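Local atomic coordinates of putative tautomerase (Streptomyces achromogenes, PDB entry 3RY0), a protein that is a putative tautomerase of the macrophage migration inhibitory factor clan, built from small beta-alpha-beta subunits of which six form the assembly. Residues A[25-28]-A[29-33]; A[5-8]-A[9-13]; A[32-35]-A[36-39]. One frame throughout, in Å; residues are numbered along the deposited sequence.

Interaction 1 (A[25-28]-A[29-33])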
ATOM      1  N   ALA A  25       3.638 -18.608   9.701  1.00 11.79           N
ATOM      2  CA  ALA A  25       3.094 -19.553  10.702  1.00 11.77           C
ATOM      3  C   ALA A  25       2.009 -18.918  11.526  1.00 13.08           C
ATOM      4  O   ALA A  25       0.945 -19.532  11.771  1.00 13.05           O
ATOM      5  CB  ALA A  25       4.272 -19.994  11.592  1.00 13.29           C
ATOM      6  N   ALA A  26       2.149 -17.642  11.856  1.00 12.42           N
ATOM      7  CA  ALA A  26       1.166 -16.947  12.656  1.00 13.33           C
ATOM      8  C   ALA A  26      -0.137 -16.868  11.899  1.00 15.19           C
ATOM      9  O   ALA A  26      -1.217 -17.094  12.452  1.00 15.61           O
ATOM     10  CB  ALA A  26       1.618 -15.530  12.958  1.00 15.35           C
ATOM     11  N   ALA A  27      -0.123 -16.514  10.589  1.00 12.70           N
ATOM     12  CA  ALA A  27      -1.375 -16.463   9.809  1.00 13.81           C
ATOM     13  C   ALA A  27      -1.957 -17.904   9.695  1.00 12.74           C
ATOM     14  O   ALA A  27      -3.215 -18.056   9.831  1.00 12.89           O
ATOM     15  CB  ALA A  27      -1.093 -15.884   8.401  1.00 13.40           C
ATOM     16  N   HIS A  28      -1.098 -18.893   9.468  1.00 13.17           N
ATOM     17  CA  HIS A  28      -1.633 -20.287   9.405  1.00 15.12           C
ATOM     18  C   HIS A  28      -2.355 -20.716  10.636  1.00 15.46           C
ATOM     19  O   HIS A  28      -3.497 -21.212  10.543  1.00 15.84           O
ATOM     20  CB  HIS A  28      -0.471 -21.213   9.087  1.00 14.83           C
ATOM     21  CG  HIS A  28      -0.814 -22.682   9.070  1.00 13.88           C
ATOM     22  ND1 HIS A  28      -1.720 -23.222   8.179  1.00 17.24           N
ATOM     23  CD2 HIS A  28      -0.445 -23.687   9.892  1.00 16.29           C
ATOM     24  CE1 HIS A  28      -1.855 -24.520   8.438  1.00 19.12           C
ATOM     25  NE2 HIS A  28      -1.082 -24.818   9.473  1.00 19.46           N
ATOM     26  N   GLU A  29      -1.750 -20.485  11.800  1.00 15.09           N
ATOM     27  CA  GLU A  29      -2.399 -20.973  13.036  1.00 15.49           C
ATOM     28  C   GLU A  29      -3.604 -20.194  13.382  1.00 16.93           C
ATOM     29  O   GLU A  29      -4.597 -20.799  13.908  1.00 20.13           O
ATOM     30  CB  GLU A  29      -1.429 -20.900  14.170  1.00 15.95           C
ATOM     31  CG  GLU A  29      -0.156 -21.694  14.071  1.00 14.05           C
ATOM     32  CD  GLU A  29      -0.334 -23.167  13.647  1.00 19.32           C
ATOM     33  OE1 GLU A  29      -1.435 -23.709  13.538  1.00 19.91           O
ATOM     34  OE2 GLU A  29       0.746 -23.777  13.427  1.00 26.30           O
ATOM     35  N   THR A  30      -3.679 -18.883  13.200  1.00 13.94           N
ATOM     36  CA  THR A  30      -4.785 -18.127  13.656  1.00 13.89           C
ATOM     37  C   THR A  30      -5.968 -18.096  12.675  1.00 16.72           C
ATOM     38  O   THR A  30      -7.146 -17.891  13.072  1.00 16.71           O
ATOM     39  CB  THR A  30      -4.371 -16.667  14.038  1.00 12.85           C
ATOM     40  OG1 THR A  30      -3.843 -15.971  12.841  1.00 14.12           O
ATOM     41  CG2 THR A  30      -3.243 -16.688  15.067  1.00 14.21           C
ATOM     42  N   LEU A  31      -5.663 -18.185  11.393  1.00 15.62           N
ATOM     43  CA  LEU A  31      -6.729 -18.142  10.408  1.00 17.04           C
ATOM     44  C   LEU A  31      -7.059 -19.546   9.877  1.00 16.15           C
ATOM     45  O   LEU A  31      -8.096 -19.663   9.205  1.00 20.28           O
ATOM     46  CB  LEU A  31      -6.291 -17.231   9.232  1.00 17.07           C
ATOM     47  CG  LEU A  31      -5.900 -15.785   9.607  1.00 15.59           C
ATOM     48  CD1 LEU A  31      -5.411 -15.099   8.399  1.00 17.57           C
ATOM     49  CD2 LEU A  31      -7.070 -15.053  10.295  1.00 19.75           C
ATOM     50  N   GLY A  32      -6.180 -20.511   9.949  1.00 15.09           N
ATOM     51  CA  GLY A  32      -6.473 -21.831   9.326  1.00 18.14           C
ATOM     52  C   GLY A  32      -5.988 -21.851   7.866  1.00 20.89           C
ATOM     53  O   GLY A  32      -5.947 -22.933   7.221  1.00 23.99           O
ATOM     54  N   THR A  33      -5.537 -20.729   7.347  1.00 20.66           N
ATOM     55  CA  THR A  33      -5.183 -20.632   5.927  1.00 21.15           C
ATOM     56  C   THR A  33      -3.982 -21.575   5.686  1.00 18.85           C
ATOM     57  O   THR A  33      -2.991 -21.581   6.416  1.00 18.31           O
ATOM     58  CB  THR A  33      -4.891 -19.144   5.540  1.00 23.65           C
ATOM     59  OG1 THR A  33      -4.599 -19.054   4.125  1.00 25.85           O
ATOM     60  CG2 THR A  33      -3.771 -18.687   6.221  1.00 21.16           C
TER
HETATM   61  O   HOH W   1      -3.904 -24.201  11.167  1.00 31.32           O
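His28 and Thr33 meet where helix 13-31 runs out. The imidazole turns its ND1 N-H onto the carbonyl oxygen of Thr33, 2.7 Å from ND1 to O, in a nearly straight bond (169° at the hydrogen). Thr33 O lies in the ring plane, whereas the donor stands above the plane of the carbonyl. The torsion about CA-CB explains the reach: with CG anti to the backbone N (chi1 176°), the ring leaves the helix beside its own carbonyl carbon, on the side where the chain folds back after Gly32. Because a carbonyl oxygen can only accept, ND1 must carry the hydrogen, and the bond holds the ring in this rotation.

Glu29 bends at its second torsion, and its carboxylate approaches the CD2 corner of the ring, with OE2 3.7 Å from His28 CD2 and the two planes about 60° apart. A water above one face of the ring, offset toward its rim, donates to His28 O and, weakly, to Glu29 OE1.

Thr30 has its hydroxyl between the backbone N and the carbonyl carbon, which lets OG1 donate back to Ala26 O at 2.9 Å. Thr30 N serves that oxygen too, from the opposite face of the carbonyl plane, so two donors grip one acceptor. On the buried side Leu31 CD1 and Thr33 CG2 pack loosely on the methyl of Ala27, each 4.4 Å from Ala27 CB. Leu31 O accepts a hydrogen bond from NH1 of Arg11 of a second subunit. Gly32 has positive phi, and its N still bonds His28 O, 2.8 Å away: a glycine C-cap of the alpha-L kind, with the His28 side chain tied across it, ending the helix of a beta-alpha-beta unit.

Interaction 2 (A[5-8]-A[9-13])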
ATOM      1  N   VAL A   5       5.176  -6.084   4.927  1.00 11.21           N
ATOM      2  CA  VAL A   5       5.899  -5.603   6.091  1.00 11.44           C
ATOM      3  C   VAL A   5       6.758  -4.425   5.652  1.00 11.81           C
ATOM      4  O   VAL A   5       7.467  -4.513   4.608  1.00 14.36           O
ATOM      5  CB  VAL A   5       6.837  -6.688   6.622  1.00 12.50           C
ATOM      6  CG1 VAL A   5       7.662  -6.256   7.861  1.00 16.54           C
ATOM      7  CG2 VAL A   5       6.089  -7.943   6.857  1.00 13.54           C
ATOM      8  N   THR A   6       6.761  -3.357   6.450  1.00 12.01           N
ATOM      9  CA  THR A   6       7.688  -2.262   6.174  1.00 11.91           C
ATOM     10  C   THR A   6       8.695  -2.185   7.358  1.00 11.81           C
ATOM     11  O   THR A   6       8.260  -2.010   8.490  1.00 11.18           O
ATOM     12  CB  THR A   6       6.869  -0.957   6.105  1.00 12.64           C
ATOM     13  OG1 THR A   6       5.835  -1.061   5.112  1.00 17.12           O
ATOM     14  CG2 THR A   6       7.790   0.234   5.674  1.00 18.14           C
ATOM     15  N   LEU A   7       9.954  -2.319   7.015  1.00 13.94           N
ATOM     16  CA  LEU A   7      11.046  -2.355   8.003  1.00 14.84           C
ATOM     17  C   LEU A   7      12.043  -1.357   7.696  1.00 15.87           C
ATOM     18  O   LEU A   7      12.247  -1.083   6.549  1.00 14.91           O
ATOM     19  CB  LEU A   7      11.869  -3.675   7.896  1.00 20.51           C
ATOM     20  CG  LEU A   7      11.176  -5.004   8.089  1.00 21.19           C
ATOM     21  CD1 LEU A   7      12.229  -6.142   8.087  1.00 23.94           C
ATOM     22  CD2 LEU A   7      10.398  -4.974   9.467  1.00 20.63           C
ATOM     23  N   LEU A   8      12.790  -0.842   8.673  1.00 15.47           N
ATOM     24  CA  LEU A   8      14.022  -0.085   8.347  1.00 16.00           C
ATOM     25  C   LEU A   8      15.052  -0.951   7.729  1.00 19.61           C
ATOM     26  O   LEU A   8      15.213  -2.156   8.163  1.00 19.85           O
ATOM     27  CB  LEU A   8      14.648   0.495   9.588  1.00 18.51           C
ATOM     28  CG  LEU A   8      13.949   1.671  10.165  1.00 16.35           C
ATOM     29  CD1 LEU A   8      14.445   1.922  11.654  1.00 19.46           C
ATOM     30  CD2 LEU A   8      14.242   2.956   9.350  1.00 15.75           C
ATOM     31  N   GLU A   9      15.829  -0.378   6.818  1.00 19.52           N
ATOM     32  CA  GLU A   9      17.052  -0.983   6.311  1.00 21.94           C
ATOM     33  C   GLU A   9      17.965  -1.441   7.445  1.00 23.53           C
ATOM     34  O   GLU A   9      18.004  -0.896   8.526  1.00 23.76           O
ATOM     35  CB  GLU A   9      17.821  -0.003   5.348  1.00 19.83           C
ATOM     36  CG  GLU A   9      17.216   0.131   3.986  1.00 24.54           C
ATOM     37  CD  GLU A   9      17.944   1.103   3.059  1.00 21.42           C
ATOM     38  OE1 GLU A   9      18.896   1.795   3.513  1.00 32.30           O
ATOM     39  OE2 GLU A   9      17.562   1.223   1.900  1.00 27.55           O
ATOM     40  N   GLY A  10      18.692  -2.487   7.084  1.00 25.32           N
ATOM     41  CA  GLY A  10      19.809  -2.934   7.862  1.00 28.64           C
ATOM     42  C   GLY A  10      19.561  -4.249   8.580  1.00 28.35           C
ATOM     43  O   GLY A  10      20.381  -4.594   9.456  1.00 30.06           O
ATOM     44  N   ARG A  11      18.458  -4.973   8.310  1.00 28.59           N
ATOM     45  CA  ARG A  11      18.266  -6.277   9.018  1.00 28.00           C
ATOM     46  C   ARG A  11      19.073  -7.282   8.287  1.00 23.91           C
ATOM     47  O   ARG A  11      19.303  -7.174   7.072  1.00 25.97           O
ATOM     48  CB  ARG A  11      16.843  -6.826   8.925  1.00 27.94           C
ATOM     49  CG  ARG A  11      15.839  -6.261   9.771  1.00 29.26           C
ATOM     50  CD  ARG A  11      16.230  -6.461  11.128  1.00 29.96           C
ATOM     51  NE  ARG A  11      15.525  -5.575  11.985  1.00 33.05           N
ATOM     52  CZ  ARG A  11      15.495  -5.701  13.296  1.00 30.82           C
ATOM     53  NH1 ARG A  11      16.174  -6.699  13.881  1.00 27.66           N
ATOM     54  NH2 ARG A  11      14.833  -4.812  14.034  1.00 32.47           N
ATOM     55  N   SER A  12      19.496  -8.343   8.973  1.00 22.49           N
ATOM     56  CA  SER A  12      20.263  -9.304   8.264  1.00 20.92           C
ATOM     57  C   SER A  12      19.387 -10.155   7.355  1.00 20.85           C
ATOM     58  O   SER A  12      18.136 -10.299   7.607  1.00 18.62           O
ATOM     59  CB  SER A  12      20.968 -10.285   9.250  1.00 24.14           C
ATOM     60  OG  SER A  12      20.011 -10.983  10.064  1.00 22.45           O
ATOM     61  N   PRO A  13      20.004 -10.771   6.378  1.00 21.84           N
ATOM     62  CA  PRO A  13      19.259 -11.706   5.543  1.00 21.57           C
ATOM     63  C   PRO A  13      18.626 -12.826   6.381  1.00 20.72           C
ATOM     64  O   PRO A  13      17.508 -13.300   6.112  1.00 19.05           O
ATOM     65  CB  PRO A  13      20.293 -12.236   4.566  1.00 24.49           C
ATOM     66  CG  PRO A  13      21.287 -11.101   4.437  1.00 24.63           C
ATOM     67  CD  PRO A  13      21.343 -10.459   5.797  1.00 23.44           C
TER
HETATM   68  O   HOH W   2      16.179  -4.430   7.239  1.00 25.30           O
HETATM   69  O   HOH W   3      14.795  -2.936  10.978  1.00 33.22           O
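Leu7 and Leu8 end strand 2-8, and the chain turns aside through Glu9 and Gly10, opening the connection from strand to helix in the beta-alpha-beta unit. Leu8 and Glu9 stay extended but shift to polyproline-like angles; Gly10 then takes a positive phi of 109°, where the chain changes direction, and the side chain of Arg11 leans back to Leu7. No direct hydrogen bond joins the two segments. Two waters do the work instead, both donating to Leu8 O. One accepts the backbone N-H of Arg11, with its oxygen 2.6 Å from Arg11 N, and the other accepts from the side chain, 2.9 Å from Arg11 NE. A single carbonyl thus holds both the backbone and the side chain of the arginine through solvent.

The side-chain contact is between Leu7 and Arg11, which cross at about a right angle. Arg11 has CG beside its backbone N and bends at its second torsion (chi2 -60°), so the aliphatic root of the chain leans on the leucine while the guanidinium is carried away from it. That end is occupied outside the turn: NH1 forms a salt bridge with Glu15 OE2, besides its bond to the second subunit. Leu7 packs on Leu19 and Val42, and Leu8 on Trp50. Ser12 occupies the N-cap position of helix 13-31, its side chain capping a backbone N just beyond the segment. Where leucine and arginine touch, the meeting is methyl to methylene, Leu7 CD1 lying 4.0 Å from Arg11 CG.

Interaction 3 (A[32-35]-A[36-39])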
ATOM      1  N   GLY A  32      -6.180 -20.511   9.949  1.00 15.09           N
ATOM      2  CA  GLY A  32      -6.473 -21.831   9.326  1.00 18.14           C
ATOM      3  C   GLY A  32      -5.988 -21.851   7.866  1.00 20.89           C
ATOM      4  O   GLY A  32      -5.947 -22.933   7.221  1.00 23.99           O
ATOM      5  N   THR A  33      -5.537 -20.729   7.347  1.00 20.66           N
ATOM      6  CA  THR A  33      -5.183 -20.632   5.927  1.00 21.15           C
ATOM      7  C   THR A  33      -3.982 -21.575   5.686  1.00 18.85           C
ATOM      8  O   THR A  33      -2.991 -21.581   6.416  1.00 18.31           O
ATOM      9  CB  THR A  33      -4.891 -19.144   5.540  1.00 23.65           C
ATOM     10  OG1 THR A  33      -4.599 -19.054   4.125  1.00 25.85           O
ATOM     11  CG2 THR A  33      -3.771 -18.687   6.221  1.00 21.16           C
ATOM     12  N   PRO A  34      -3.976 -22.377   4.613  1.00 17.80           N
ATOM     13  CA  PRO A  34      -2.807 -23.170   4.288  1.00 18.33           C
ATOM     14  C   PRO A  34      -1.540 -22.305   4.076  1.00 16.58           C
ATOM     15  O   PRO A  34      -1.700 -21.174   3.523  1.00 16.56           O
ATOM     16  CB  PRO A  34      -3.222 -23.929   2.985  1.00 20.30           C
ATOM     17  CG  PRO A  34      -4.725 -23.913   3.082  1.00 21.90           C
ATOM     18  CD  PRO A  34      -5.099 -22.593   3.695  1.00 19.83           C
ATOM     19  N   VAL A  35      -0.362 -22.726   4.498  1.00 16.65           N
ATOM     20  CA  VAL A  35       0.822 -21.882   4.321  1.00 18.41           C
ATOM     21  C   VAL A  35       1.055 -21.441   2.908  1.00 17.38           C
ATOM     22  O   VAL A  35       1.447 -20.289   2.644  1.00 17.06           O
ATOM     23  CB  VAL A  35       2.134 -22.350   4.977  1.00 21.07           C
ATOM     24  CG1 VAL A  35       1.952 -22.553   6.485  1.00 20.25           C
ATOM     25  CG2 VAL A  35       2.656 -23.573   4.351  1.00 21.62           C
ATOM     26  N   GLU A  36       0.716 -22.268   1.938  1.00 18.05           N
ATOM     27  CA  GLU A  36       0.969 -21.950   0.562  1.00 18.08           C
ATOM     28  C   GLU A  36       0.025 -20.833   0.068  1.00 17.71           C
ATOM     29  O   GLU A  36       0.261 -20.258  -1.054  1.00 21.16           O
ATOM     30  CB  GLU A  36       0.750 -23.216  -0.261  1.00 18.16           C
ATOM     31  CG  GLU A  36       1.058 -22.962  -1.736  1.00 24.74           C
ATOM     32  CD  GLU A  36       2.592 -22.883  -2.077  1.00 28.25           C
ATOM     33  OE1 GLU A  36       3.490 -23.063  -1.191  1.00 28.01           O
ATOM     34  OE2 GLU A  36       2.880 -22.772  -3.285  1.00 28.17           O
ATOM     35  N   ALA A  37      -1.034 -20.527   0.800  1.00 17.00           N
ATOM     36  CA  ALA A  37      -1.908 -19.424   0.433  1.00 16.28           C
ATOM     37  C   ALA A  37      -1.481 -18.103   1.051  1.00 16.35           C
ATOM     38  O   ALA A  37      -2.147 -17.056   0.814  1.00 17.92           O
ATOM     39  CB  ALA A  37      -3.344 -19.763   0.921  1.00 19.11           C
ATOM     40  N   VAL A  38      -0.428 -18.115   1.899  1.00 13.40           N
ATOM     41  CA  VAL A  38       0.051 -16.849   2.530  1.00 12.46           C
ATOM     42  C   VAL A  38       1.249 -16.336   1.794  1.00 11.79           C
ATOM     43  O   VAL A  38       2.212 -17.056   1.547  1.00 11.80           O
ATOM     44  CB  VAL A  38       0.448 -17.146   3.977  1.00 12.67           C
ATOM     45  CG1 VAL A  38       0.971 -15.886   4.692  1.00 12.46           C
ATOM     46  CG2 VAL A  38      -0.683 -17.861   4.754  1.00 15.62           C
ATOM     47  N   ARG A  39       1.089 -15.054   1.385  1.00 11.16           N
ATOM     48  CA  ARG A  39       2.209 -14.350   0.763  1.00 10.89           C
ATOM     49  C   ARG A  39       2.710 -13.240   1.651  1.00 11.24           C
ATOM     50  O   ARG A  39       1.877 -12.532   2.274  1.00 12.58           O
ATOM     51  CB  ARG A  39       1.844 -13.756  -0.656  1.00 12.29           C
ATOM     52  CG  ARG A  39       1.699 -14.869  -1.645  1.00 14.97           C
ATOM     53  CD  ARG A  39       1.055 -14.369  -3.020  1.00 17.97           C
ATOM     54  NE  ARG A  39       1.217 -15.449  -3.965  1.00 16.31           N
ATOM     55  CZ  ARG A  39       0.540 -16.570  -3.913  1.00 15.71           C
ATOM     56  NH1 ARG A  39      -0.543 -16.664  -3.169  1.00 18.75           N
ATOM     57  NH2 ARG A  39       0.892 -17.576  -4.738  1.00 17.07           N
TER
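Thr33 and Val38 are brought together by their first torsions. In Thr33 the hydroxyl is anti to the backbone N (chi1 -178°), which leaves CG2 between the backbone N and the carbonyl carbon; in Val38, CG1 takes the anti place (chi1 179°) and CG2 stays beside the backbone N, directed back at the threonine. The two methyls meet at 3.5 Å, Thr33 CG2 to Val38 CG2, with the side chains crossing at about a right angle. Beside them Thr33 OG1 rests against the methyl of Ala37, 3.5 Å from OG1 to CB, and the Pro34 ring brings CD to 4.3 Å from the same Ala37 CB.

The backbone between them makes a short 3-10 turn. Ala37 N donates to Pro34 O at 2.9 Å, and Val38 N to Val35 O at 3.0 Å. Both donors stand well above the planes of their carbonyls, off the lone pairs.

Val35 packs on Thr24 and His28 of helix 13-31, whereas Glu36 reaches a fourth subunit, where OE2 forms a salt bridge with Arg60. Arg39 begins strand 39-45 and pairs with an antiparallel strand of that subunit. The two i to i+3 bonds and the methyl contacts thus fix the turn from within, while the charge of Glu36, paired across the interface, probably ties it to the neighbouring chain.

In the fold
The three contacts follow the order of the beta-alpha-beta unit. Interaction 2 comes first, at the turn from strand 2-8 into helix 13-31; interaction 1 closes that helix, and interaction 3 leads from it into strand 39-45, parallel to strand 2-8. Interactions 1 and 3 share Gly32 and Thr33, their centres about 7 Å apart, and touch directly where Ala27 packs on Val38. Interaction 2 lies at the other end of the helix, its centre about 23 Å from each of theirs. Both connections of the unit also face neighbours: interactions 1 and 2 touch the second subunit, interaction 3 the fourth, so the turns contribute to assembly of the six chains.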